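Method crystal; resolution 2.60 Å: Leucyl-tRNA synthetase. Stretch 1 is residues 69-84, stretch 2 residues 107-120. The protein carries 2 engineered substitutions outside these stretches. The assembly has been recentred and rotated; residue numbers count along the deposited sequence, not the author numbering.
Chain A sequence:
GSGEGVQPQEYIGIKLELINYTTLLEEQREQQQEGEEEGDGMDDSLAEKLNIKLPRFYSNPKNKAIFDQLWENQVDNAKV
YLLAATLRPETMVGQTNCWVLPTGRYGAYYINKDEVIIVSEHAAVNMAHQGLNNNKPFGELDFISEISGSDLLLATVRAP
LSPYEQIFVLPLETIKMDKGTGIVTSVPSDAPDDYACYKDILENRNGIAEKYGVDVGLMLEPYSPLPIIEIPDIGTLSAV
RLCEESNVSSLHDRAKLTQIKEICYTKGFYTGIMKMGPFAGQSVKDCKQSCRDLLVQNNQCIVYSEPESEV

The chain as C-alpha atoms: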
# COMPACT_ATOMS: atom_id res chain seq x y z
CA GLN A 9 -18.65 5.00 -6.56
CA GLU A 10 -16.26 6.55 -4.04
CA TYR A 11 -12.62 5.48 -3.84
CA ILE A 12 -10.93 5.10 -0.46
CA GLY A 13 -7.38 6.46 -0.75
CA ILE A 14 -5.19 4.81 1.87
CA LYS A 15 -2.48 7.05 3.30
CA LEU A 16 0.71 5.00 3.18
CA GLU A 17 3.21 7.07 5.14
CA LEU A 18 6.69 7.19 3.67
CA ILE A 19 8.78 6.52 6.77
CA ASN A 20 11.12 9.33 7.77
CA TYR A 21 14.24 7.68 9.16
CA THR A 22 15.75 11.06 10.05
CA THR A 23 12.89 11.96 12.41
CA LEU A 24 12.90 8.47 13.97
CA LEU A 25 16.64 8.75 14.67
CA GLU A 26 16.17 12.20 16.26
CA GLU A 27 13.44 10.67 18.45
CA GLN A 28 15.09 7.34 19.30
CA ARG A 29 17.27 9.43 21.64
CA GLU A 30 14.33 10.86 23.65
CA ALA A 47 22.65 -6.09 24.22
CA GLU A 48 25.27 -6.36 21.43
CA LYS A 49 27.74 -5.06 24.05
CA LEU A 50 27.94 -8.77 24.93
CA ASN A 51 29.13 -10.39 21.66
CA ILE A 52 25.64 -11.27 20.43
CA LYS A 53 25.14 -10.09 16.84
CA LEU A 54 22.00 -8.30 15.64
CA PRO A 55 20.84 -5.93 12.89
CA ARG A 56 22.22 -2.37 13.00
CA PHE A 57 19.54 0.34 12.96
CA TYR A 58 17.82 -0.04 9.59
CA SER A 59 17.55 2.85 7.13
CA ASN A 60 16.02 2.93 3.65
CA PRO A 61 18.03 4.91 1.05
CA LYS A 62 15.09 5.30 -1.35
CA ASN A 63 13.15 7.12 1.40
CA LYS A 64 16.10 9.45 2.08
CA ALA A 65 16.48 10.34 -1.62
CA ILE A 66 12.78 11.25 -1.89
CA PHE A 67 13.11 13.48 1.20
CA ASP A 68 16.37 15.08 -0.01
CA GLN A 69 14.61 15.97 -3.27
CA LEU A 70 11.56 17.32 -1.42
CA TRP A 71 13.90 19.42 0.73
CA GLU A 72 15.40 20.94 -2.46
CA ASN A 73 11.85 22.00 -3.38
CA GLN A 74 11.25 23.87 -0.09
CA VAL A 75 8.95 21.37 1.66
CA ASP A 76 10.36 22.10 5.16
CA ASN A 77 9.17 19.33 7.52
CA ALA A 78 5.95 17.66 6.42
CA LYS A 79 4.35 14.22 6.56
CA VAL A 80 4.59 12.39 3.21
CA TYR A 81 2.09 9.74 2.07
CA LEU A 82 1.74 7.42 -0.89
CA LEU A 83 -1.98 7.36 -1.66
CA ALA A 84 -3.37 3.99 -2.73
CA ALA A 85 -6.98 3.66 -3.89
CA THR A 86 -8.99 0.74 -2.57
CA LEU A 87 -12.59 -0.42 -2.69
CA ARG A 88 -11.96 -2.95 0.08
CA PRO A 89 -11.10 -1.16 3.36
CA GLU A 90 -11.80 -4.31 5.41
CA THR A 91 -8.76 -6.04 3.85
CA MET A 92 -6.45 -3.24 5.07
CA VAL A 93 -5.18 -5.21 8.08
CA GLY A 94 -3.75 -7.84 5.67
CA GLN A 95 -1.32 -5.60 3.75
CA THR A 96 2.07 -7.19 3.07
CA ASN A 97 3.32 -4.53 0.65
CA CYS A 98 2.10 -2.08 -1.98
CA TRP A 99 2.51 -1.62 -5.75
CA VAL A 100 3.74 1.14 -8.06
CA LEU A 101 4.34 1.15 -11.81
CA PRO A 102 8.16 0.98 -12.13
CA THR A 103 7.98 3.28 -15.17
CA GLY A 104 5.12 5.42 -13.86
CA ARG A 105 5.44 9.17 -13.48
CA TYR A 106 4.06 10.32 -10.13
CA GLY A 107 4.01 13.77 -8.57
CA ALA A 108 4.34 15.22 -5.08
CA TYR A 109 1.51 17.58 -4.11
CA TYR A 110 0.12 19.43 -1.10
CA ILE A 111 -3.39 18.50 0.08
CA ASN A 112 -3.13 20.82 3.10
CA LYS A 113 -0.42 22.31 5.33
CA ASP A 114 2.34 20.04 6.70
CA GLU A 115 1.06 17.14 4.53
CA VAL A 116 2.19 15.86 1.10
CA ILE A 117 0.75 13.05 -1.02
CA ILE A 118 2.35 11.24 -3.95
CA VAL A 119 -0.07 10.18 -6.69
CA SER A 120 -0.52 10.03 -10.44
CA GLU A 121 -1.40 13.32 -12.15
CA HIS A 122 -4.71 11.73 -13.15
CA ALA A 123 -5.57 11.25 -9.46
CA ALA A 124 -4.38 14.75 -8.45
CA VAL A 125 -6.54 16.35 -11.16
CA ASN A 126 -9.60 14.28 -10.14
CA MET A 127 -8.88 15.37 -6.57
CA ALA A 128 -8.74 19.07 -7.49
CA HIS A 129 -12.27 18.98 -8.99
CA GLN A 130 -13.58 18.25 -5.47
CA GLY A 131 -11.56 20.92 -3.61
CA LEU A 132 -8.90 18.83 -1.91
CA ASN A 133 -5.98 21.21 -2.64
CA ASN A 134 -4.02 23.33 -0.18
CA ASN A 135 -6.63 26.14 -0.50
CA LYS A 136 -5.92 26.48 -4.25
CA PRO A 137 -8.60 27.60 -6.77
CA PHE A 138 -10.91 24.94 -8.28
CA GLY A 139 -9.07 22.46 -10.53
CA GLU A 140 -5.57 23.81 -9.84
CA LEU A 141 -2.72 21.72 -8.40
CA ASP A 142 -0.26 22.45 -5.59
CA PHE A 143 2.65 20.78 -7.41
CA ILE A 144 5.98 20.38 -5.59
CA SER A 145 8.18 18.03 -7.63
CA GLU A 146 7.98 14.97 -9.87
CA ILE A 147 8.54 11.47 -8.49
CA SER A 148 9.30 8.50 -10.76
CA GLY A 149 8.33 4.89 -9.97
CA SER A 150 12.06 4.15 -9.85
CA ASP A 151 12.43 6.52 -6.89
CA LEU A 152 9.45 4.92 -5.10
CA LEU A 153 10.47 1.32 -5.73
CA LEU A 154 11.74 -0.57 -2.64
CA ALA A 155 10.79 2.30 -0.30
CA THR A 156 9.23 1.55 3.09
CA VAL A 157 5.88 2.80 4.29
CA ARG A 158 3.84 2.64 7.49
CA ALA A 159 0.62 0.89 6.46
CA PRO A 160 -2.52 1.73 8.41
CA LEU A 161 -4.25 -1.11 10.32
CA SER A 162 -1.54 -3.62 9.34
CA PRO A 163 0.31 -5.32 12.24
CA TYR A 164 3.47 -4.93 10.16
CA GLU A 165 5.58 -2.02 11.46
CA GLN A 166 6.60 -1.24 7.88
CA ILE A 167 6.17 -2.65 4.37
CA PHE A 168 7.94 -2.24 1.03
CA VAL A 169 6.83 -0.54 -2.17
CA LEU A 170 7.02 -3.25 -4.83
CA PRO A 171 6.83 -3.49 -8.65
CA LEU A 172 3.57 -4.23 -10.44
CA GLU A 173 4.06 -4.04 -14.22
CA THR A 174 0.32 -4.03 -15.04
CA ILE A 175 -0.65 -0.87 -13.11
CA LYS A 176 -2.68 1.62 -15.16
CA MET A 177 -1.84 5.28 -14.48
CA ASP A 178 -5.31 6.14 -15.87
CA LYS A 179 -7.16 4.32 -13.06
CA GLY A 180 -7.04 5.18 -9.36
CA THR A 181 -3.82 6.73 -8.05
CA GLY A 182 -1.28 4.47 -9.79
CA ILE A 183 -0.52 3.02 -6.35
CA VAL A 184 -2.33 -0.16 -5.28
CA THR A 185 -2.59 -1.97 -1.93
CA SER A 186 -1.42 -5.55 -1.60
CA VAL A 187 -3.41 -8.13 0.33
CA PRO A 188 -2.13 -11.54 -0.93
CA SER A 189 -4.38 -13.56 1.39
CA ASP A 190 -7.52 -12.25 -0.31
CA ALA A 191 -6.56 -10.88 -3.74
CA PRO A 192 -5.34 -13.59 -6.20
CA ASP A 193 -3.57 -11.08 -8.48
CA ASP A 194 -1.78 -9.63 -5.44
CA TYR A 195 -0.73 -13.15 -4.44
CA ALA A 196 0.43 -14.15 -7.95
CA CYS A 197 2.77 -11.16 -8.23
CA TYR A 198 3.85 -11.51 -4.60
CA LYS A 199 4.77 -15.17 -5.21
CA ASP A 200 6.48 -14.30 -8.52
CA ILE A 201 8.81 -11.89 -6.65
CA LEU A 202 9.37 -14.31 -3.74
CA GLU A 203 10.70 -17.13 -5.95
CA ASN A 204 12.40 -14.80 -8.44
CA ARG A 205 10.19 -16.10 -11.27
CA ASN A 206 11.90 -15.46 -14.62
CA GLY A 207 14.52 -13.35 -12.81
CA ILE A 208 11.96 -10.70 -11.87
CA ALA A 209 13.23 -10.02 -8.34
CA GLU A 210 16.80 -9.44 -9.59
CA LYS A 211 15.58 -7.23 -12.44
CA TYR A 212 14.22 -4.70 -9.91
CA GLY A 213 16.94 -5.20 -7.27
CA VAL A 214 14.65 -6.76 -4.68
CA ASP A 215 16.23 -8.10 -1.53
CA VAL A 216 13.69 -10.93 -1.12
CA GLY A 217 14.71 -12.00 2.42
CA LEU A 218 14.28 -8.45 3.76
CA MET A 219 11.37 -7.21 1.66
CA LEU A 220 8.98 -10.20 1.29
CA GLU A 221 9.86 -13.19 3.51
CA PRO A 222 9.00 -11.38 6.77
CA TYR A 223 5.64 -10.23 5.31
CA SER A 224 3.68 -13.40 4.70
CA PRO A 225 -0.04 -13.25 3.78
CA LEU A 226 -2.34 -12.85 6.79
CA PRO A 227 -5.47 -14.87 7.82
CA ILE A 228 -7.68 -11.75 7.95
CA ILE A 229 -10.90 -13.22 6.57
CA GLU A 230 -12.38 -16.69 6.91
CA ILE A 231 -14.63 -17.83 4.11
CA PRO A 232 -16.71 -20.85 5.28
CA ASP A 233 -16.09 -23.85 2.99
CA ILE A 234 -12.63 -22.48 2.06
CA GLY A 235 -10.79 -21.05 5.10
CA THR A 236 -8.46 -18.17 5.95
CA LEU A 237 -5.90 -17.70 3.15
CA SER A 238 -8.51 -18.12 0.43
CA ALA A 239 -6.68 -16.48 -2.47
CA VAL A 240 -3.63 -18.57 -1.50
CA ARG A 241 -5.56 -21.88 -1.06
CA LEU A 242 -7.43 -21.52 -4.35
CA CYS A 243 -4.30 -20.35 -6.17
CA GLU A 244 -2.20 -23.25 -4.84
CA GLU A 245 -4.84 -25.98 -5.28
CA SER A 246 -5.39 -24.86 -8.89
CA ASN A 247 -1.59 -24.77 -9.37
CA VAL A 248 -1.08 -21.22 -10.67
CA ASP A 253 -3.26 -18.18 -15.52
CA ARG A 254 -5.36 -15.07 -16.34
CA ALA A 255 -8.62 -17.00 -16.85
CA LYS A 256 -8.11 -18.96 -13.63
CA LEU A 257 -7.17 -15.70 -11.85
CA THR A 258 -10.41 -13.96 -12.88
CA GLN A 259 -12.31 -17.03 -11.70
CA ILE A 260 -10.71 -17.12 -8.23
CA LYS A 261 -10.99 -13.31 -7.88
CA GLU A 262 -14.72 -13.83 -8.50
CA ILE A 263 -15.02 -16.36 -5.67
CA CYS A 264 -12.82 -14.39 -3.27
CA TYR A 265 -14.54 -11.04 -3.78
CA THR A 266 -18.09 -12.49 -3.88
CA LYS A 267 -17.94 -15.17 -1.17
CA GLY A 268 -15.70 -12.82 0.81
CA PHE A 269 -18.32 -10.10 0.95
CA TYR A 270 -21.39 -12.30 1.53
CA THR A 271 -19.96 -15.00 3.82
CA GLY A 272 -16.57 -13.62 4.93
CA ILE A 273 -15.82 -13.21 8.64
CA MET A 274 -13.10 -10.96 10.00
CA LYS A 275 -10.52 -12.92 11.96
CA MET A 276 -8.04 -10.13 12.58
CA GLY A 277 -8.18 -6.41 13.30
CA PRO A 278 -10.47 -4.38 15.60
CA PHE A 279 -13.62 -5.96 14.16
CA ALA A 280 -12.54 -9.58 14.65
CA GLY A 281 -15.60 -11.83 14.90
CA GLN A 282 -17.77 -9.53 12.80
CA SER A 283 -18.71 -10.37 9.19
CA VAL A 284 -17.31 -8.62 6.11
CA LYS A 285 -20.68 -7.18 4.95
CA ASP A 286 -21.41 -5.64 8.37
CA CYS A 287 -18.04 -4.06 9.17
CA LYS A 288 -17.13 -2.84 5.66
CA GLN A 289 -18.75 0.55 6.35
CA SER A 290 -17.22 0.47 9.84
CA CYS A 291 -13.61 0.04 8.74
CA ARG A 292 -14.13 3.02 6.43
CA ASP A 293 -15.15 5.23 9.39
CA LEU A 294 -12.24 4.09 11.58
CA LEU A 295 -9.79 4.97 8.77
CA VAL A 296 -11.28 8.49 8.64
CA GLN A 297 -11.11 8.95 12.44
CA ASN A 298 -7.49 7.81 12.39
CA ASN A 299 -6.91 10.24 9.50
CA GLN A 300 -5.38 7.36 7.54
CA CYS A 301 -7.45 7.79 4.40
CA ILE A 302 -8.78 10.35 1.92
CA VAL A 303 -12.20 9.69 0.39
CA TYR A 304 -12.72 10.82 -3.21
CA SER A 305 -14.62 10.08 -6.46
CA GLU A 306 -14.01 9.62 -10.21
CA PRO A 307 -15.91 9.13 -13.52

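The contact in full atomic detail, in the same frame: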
# COMPACT_ATOMS: atom_id res chain seq x y z
N GLN A 69 15.17 15.30 -2.11
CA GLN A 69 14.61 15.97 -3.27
C GLN A 69 13.47 16.91 -2.88
O GLN A 69 13.34 17.99 -3.44
CB GLN A 69 14.12 14.92 -4.27
CG GLN A 69 13.63 15.47 -5.60
CD GLN A 69 12.71 14.51 -6.32
OE1 GLN A 69 13.02 13.32 -6.50
NE2 GLN A 69 11.55 15.01 -6.75
N LEU A 70 12.66 16.49 -1.91
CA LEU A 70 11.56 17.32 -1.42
C LEU A 70 12.08 18.55 -0.67
O LEU A 70 11.51 19.64 -0.77
CB LEU A 70 10.60 16.50 -0.55
CG LEU A 70 9.82 15.36 -1.23
CD1 LEU A 70 9.02 14.55 -0.22
CD2 LEU A 70 8.91 15.88 -2.34
N TRP A 71 13.16 18.35 0.08
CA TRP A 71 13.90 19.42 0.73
C TRP A 71 14.32 20.48 -0.29
O TRP A 71 14.05 21.67 -0.11
CB TRP A 71 15.13 18.82 1.42
CG TRP A 71 15.95 19.76 2.26
CD1 TRP A 71 16.90 20.64 1.82
CD2 TRP A 71 15.93 19.86 3.69
NE1 TRP A 71 17.46 21.30 2.89
CE2 TRP A 71 16.88 20.85 4.05
CE3 TRP A 71 15.19 19.23 4.71
CZ2 TRP A 71 17.11 21.21 5.38
CZ3 TRP A 71 15.42 19.60 6.03
CH2 TRP A 71 16.38 20.58 6.36
N GLU A 72 14.96 20.04 -1.38
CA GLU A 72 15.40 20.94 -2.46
C GLU A 72 14.24 21.44 -3.34
O GLU A 72 14.44 21.83 -4.49
CB GLU A 72 16.48 20.25 -3.30
N ASN A 73 13.04 21.41 -2.78
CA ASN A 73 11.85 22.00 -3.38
C ASN A 73 11.06 22.77 -2.32
O ASN A 73 9.88 23.08 -2.51
CB ASN A 73 10.99 20.92 -4.05
CG ASN A 73 11.55 20.46 -5.39
OD1 ASN A 73 11.54 21.21 -6.37
ND2 ASN A 73 12.02 19.22 -5.44
N GLN A 74 11.75 23.06 -1.21
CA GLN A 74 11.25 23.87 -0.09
C GLN A 74 9.98 23.31 0.57
O GLN A 74 8.96 23.99 0.67
CB GLN A 74 11.06 25.35 -0.50
CG GLN A 74 12.34 26.06 -0.95
CD GLN A 74 12.77 25.67 -2.37
OE1 GLN A 74 13.84 25.11 -2.57
NE2 GLN A 74 11.91 25.96 -3.34
N VAL A 75 10.07 22.06 1.02
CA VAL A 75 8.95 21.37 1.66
C VAL A 75 8.99 21.51 3.20
O VAL A 75 8.01 21.19 3.88
CB VAL A 75 8.90 19.88 1.24
CG1 VAL A 75 9.82 19.02 2.11
CG2 VAL A 75 7.48 19.35 1.27
N ASP A 76 10.11 22.02 3.72
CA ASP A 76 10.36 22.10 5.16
C ASP A 76 10.22 20.71 5.80
O ASP A 76 10.80 19.74 5.30
CB ASP A 76 9.44 23.13 5.84
N ASN A 77 9.47 20.62 6.89
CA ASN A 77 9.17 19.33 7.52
C ASN A 77 7.68 19.02 7.46
O ASN A 77 6.87 19.65 8.15
CB ASN A 77 9.69 19.29 8.97
CG ASN A 77 11.21 19.27 9.05
OD1 ASN A 77 11.91 19.30 8.03
ND2 ASN A 77 11.73 19.23 10.27
N ALA A 78 7.34 18.04 6.63
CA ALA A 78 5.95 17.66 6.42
C ALA A 78 5.82 16.14 6.38
O ALA A 78 6.80 15.43 6.13
CB ALA A 78 5.43 18.27 5.13
N LYS A 79 4.62 15.64 6.65
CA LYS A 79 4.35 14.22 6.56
C LYS A 79 4.03 13.85 5.11
O LYS A 79 3.22 14.52 4.45
CB LYS A 79 3.21 13.82 7.50
CG LYS A 79 3.64 13.67 8.96
CD LYS A 79 2.45 13.37 9.86
CE LYS A 79 2.88 12.97 11.26
NZ LYS A 79 3.61 11.67 11.27
N VAL A 80 4.68 12.79 4.62
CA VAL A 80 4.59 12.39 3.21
C VAL A 80 3.91 11.03 3.08
O VAL A 80 4.30 10.07 3.74
CB VAL A 80 5.99 12.39 2.53
CG1 VAL A 80 5.89 12.09 1.05
CG2 VAL A 80 6.70 13.72 2.74
N TYR A 81 2.89 10.95 2.23
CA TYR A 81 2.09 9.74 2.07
C TYR A 81 1.94 9.31 0.62
O TYR A 81 1.57 10.12 -0.23
CB TYR A 81 0.68 9.94 2.65
CG TYR A 81 0.62 10.38 4.09
CD1 TYR A 81 0.52 9.45 5.12
CD2 TYR A 81 0.63 11.73 4.42
CE1 TYR A 81 0.45 9.85 6.45
CE2 TYR A 81 0.56 12.15 5.74
CZ TYR A 81 0.47 11.21 6.75
OH TYR A 81 0.40 11.62 8.07
N LEU A 82 2.21 8.04 0.34
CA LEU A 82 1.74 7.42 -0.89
C LEU A 82 0.25 7.17 -0.73
O LEU A 82 -0.18 6.64 0.29
CB LEU A 82 2.48 6.11 -1.17
CG LEU A 82 3.78 6.19 -1.97
CD1 LEU A 82 4.89 6.88 -1.18
CD2 LEU A 82 4.21 4.80 -2.38
N LEU A 83 -0.54 7.58 -1.72
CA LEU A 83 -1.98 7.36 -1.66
C LEU A 83 -2.39 6.22 -2.58
O LEU A 83 -2.13 6.27 -3.78
CB LEU A 83 -2.78 8.63 -1.96
CG LEU A 83 -4.24 8.66 -1.49
CD1 LEU A 83 -4.32 9.09 -0.03
CD2 LEU A 83 -5.10 9.56 -2.36
N ALA A 84 -3.00 5.19 -2.00
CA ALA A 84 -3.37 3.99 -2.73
C ALA A 84 -4.87 3.78 -2.67
O ALA A 84 -5.42 3.55 -1.59
CB ALA A 84 -2.65 2.79 -2.15
N GLY A 107 3.68 12.42 -8.99
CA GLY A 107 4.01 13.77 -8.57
C GLY A 107 3.77 13.96 -7.09
O GLY A 107 2.90 13.30 -6.52
N ALA A 108 4.54 14.85 -6.48
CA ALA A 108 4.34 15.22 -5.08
C ALA A 108 3.51 16.50 -5.00
O ALA A 108 3.84 17.51 -5.63
CB ALA A 108 5.68 15.39 -4.38
N TYR A 109 2.43 16.45 -4.23
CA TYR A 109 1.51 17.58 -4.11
C TYR A 109 1.21 17.88 -2.64
O TYR A 109 1.43 17.03 -1.77
CB TYR A 109 0.19 17.29 -4.82
CG TYR A 109 0.31 16.87 -6.26
CD1 TYR A 109 0.22 17.81 -7.29
CD2 TYR A 109 0.49 15.53 -6.61
CE1 TYR A 109 0.32 17.43 -8.63
CE2 TYR A 109 0.59 15.14 -7.94
CZ TYR A 109 0.50 16.09 -8.94
OH TYR A 109 0.60 15.69 -10.25
N TYR A 110 0.71 19.09 -2.39
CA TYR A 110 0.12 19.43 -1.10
C TYR A 110 -1.39 19.19 -1.16
O TYR A 110 -2.04 19.51 -2.16
CB TYR A 110 0.38 20.90 -0.76
CG TYR A 110 1.78 21.23 -0.28
CD1 TYR A 110 2.23 20.80 0.96
CD2 TYR A 110 2.63 22.01 -1.05
CE1 TYR A 110 3.52 21.11 1.41
CE2 TYR A 110 3.91 22.32 -0.61
CZ TYR A 110 4.35 21.87 0.61
OH TYR A 110 5.62 22.18 1.04
N ILE A 111 -1.94 18.61 -0.10
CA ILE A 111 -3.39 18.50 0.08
C ILE A 111 -3.83 19.57 1.09
O ILE A 111 -4.87 20.20 0.94
CB ILE A 111 -3.81 17.09 0.56
CG1 ILE A 111 -3.55 16.04 -0.53
CG2 ILE A 111 -5.28 17.05 1.02
CD1 ILE A 111 -4.51 16.08 -1.72
N ASN A 112 -3.01 19.74 2.13
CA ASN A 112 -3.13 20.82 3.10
C ASN A 112 -1.74 21.17 3.64
O ASN A 112 -0.73 20.75 3.07
CB ASN A 112 -4.11 20.46 4.23
CG ASN A 112 -3.77 19.13 4.90
OD1 ASN A 112 -2.76 19.01 5.59
ND2 ASN A 112 -4.65 18.15 4.73
N LYS A 113 -1.69 21.95 4.72
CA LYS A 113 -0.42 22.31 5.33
C LYS A 113 0.22 21.12 6.03
O LYS A 113 -0.48 20.23 6.54
CB LYS A 113 -0.61 23.46 6.31
N ASP A 114 1.55 21.10 6.04
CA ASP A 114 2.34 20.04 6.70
C ASP A 114 2.06 18.60 6.21
O ASP A 114 2.43 17.63 6.87
CB ASP A 114 2.21 20.14 8.23
N GLU A 115 1.43 18.46 5.04
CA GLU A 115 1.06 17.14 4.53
C GLU A 115 1.09 17.00 3.00
O GLU A 115 0.37 17.70 2.27
CB GLU A 115 -0.27 16.71 5.14
CG GLU A 115 -0.80 15.38 4.67
CD GLU A 115 -1.99 15.54 3.76
OE1 GLU A 115 -3.13 15.51 4.27
OE2 GLU A 115 -1.78 15.74 2.54
N VAL A 116 1.92 16.07 2.53
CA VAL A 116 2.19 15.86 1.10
C VAL A 116 1.79 14.45 0.65
O VAL A 116 2.16 13.47 1.29
CB VAL A 116 3.70 16.10 0.78
CG1 VAL A 116 4.09 15.56 -0.61
CG2 VAL A 116 4.05 17.56 0.89
N ILE A 117 1.05 14.36 -0.45
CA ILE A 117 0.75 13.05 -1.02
C ILE A 117 1.44 12.85 -2.37
O ILE A 117 1.67 13.81 -3.11
CB ILE A 117 -0.76 12.77 -1.16
CG1 ILE A 117 -1.43 13.82 -2.05
CG2 ILE A 117 -1.42 12.71 0.21
CD1 ILE A 117 -2.63 13.31 -2.77
N ILE A 118 1.77 11.60 -2.66
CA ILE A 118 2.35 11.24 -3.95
C ILE A 118 1.34 10.38 -4.69
O ILE A 118 0.93 9.32 -4.20
CB ILE A 118 3.70 10.50 -3.79
CG1 ILE A 118 4.69 11.37 -3.01
CG2 ILE A 118 4.27 10.15 -5.16
CD1 ILE A 118 5.87 10.62 -2.46
N VAL A 119 0.92 10.86 -5.85
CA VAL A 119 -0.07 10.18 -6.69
C VAL A 119 0.25 10.39 -8.16
O VAL A 119 1.17 11.13 -8.51
CB VAL A 119 -1.52 10.69 -6.42
CG1 VAL A 119 -2.11 10.02 -5.20
CG2 VAL A 119 -1.56 12.21 -6.30
N SER A 120 -0.52 9.73 -9.02
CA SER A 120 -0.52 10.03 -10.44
C SER A 120 -1.18 11.39 -10.66
O SER A 120 -1.98 11.84 -9.83
CB SER A 120 -1.30 8.96 -11.20
OG SER A 120 -2.68 8.99 -10.86

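The two stretches are joined as neighbouring parallel strands of a β-sheet, the strand that begins at Lys 79 beside the one that begins at Glu 115, with apolar side chains packed on both faces and a smaller contact from the helix end and loop that precede the first strand.

Lys 79 N donates to Asp 114 O (3.0 Å), and Lys 79 O accepts from Val 116 N (2.8 Å). Two residues on, Tyr 81 repeats the pattern: its N donates to Val 116 O (2.8 Å) and its O accepts from Ile 118 N (2.9 Å). This is the parallel ladder, in which one residue bonds to the two that flank its partner. Lys 79 thus pairs with Glu 115 and Tyr 81 with Ile 117. The ladder loosens at its far end, where the bond from Leu 83 N to Ile 118 O is weak at 3.4 Å and the CA atoms of Leu 83 and Val 119 lie 6.1 Å apart. CA-H...O contacts fill in between, the shortest from Ile 117 CA to Tyr 81 O at 3.1 Å.

Paired residues lie in register and share a face, and alternation along each strand sends successive pairs to opposite faces. Val 80, Val 116, Leu 82 and Ile 118 form one, all buried and all aliphatic; three of the four are β-branched, a shape well suited to extended backbone. Ile 118 CD1 reaches both Val 80 CG1 (3.8 Å) and Leu 82 CD1 (4.1 Å), so one m,t side chain touches two residues of the adjacent strand.

The other face, with Lys 79, Glu 115, Tyr 81 and Ile 117, is more mixed. Tyr 81 CB packs on Ile 117 CG2 (4.2 Å), while its ring extends back along the partner strand, bringing CE2 to 3.7 Å from Glu 115 CG, a methylene of the acid. Lys 79 is exposed, and its end leads away from the partner stretch, its amine satisfied elsewhere in the structure.

Ahead of the strand, Val 75 extends the apolar surface: its CG2 lies 3.9 Å from Val 116 CG2 and 3.4 Å from Tyr 110 OH. The Tyr 110 side chain starts out sideways, but its length carries the ring end to the loop. Leu 70, on the helix, has its CA-to-CB bond toward the second stretch, and Leu 70 CD2 lies 3.9 Å from Ala 108 CB. Ala 78 CB sits 3.5 Å from Asp 114 O, a compact side chain where Ala 78 CA and Asp 114 CA are 4.3 Å apart. Together the stretches bury 710 Å².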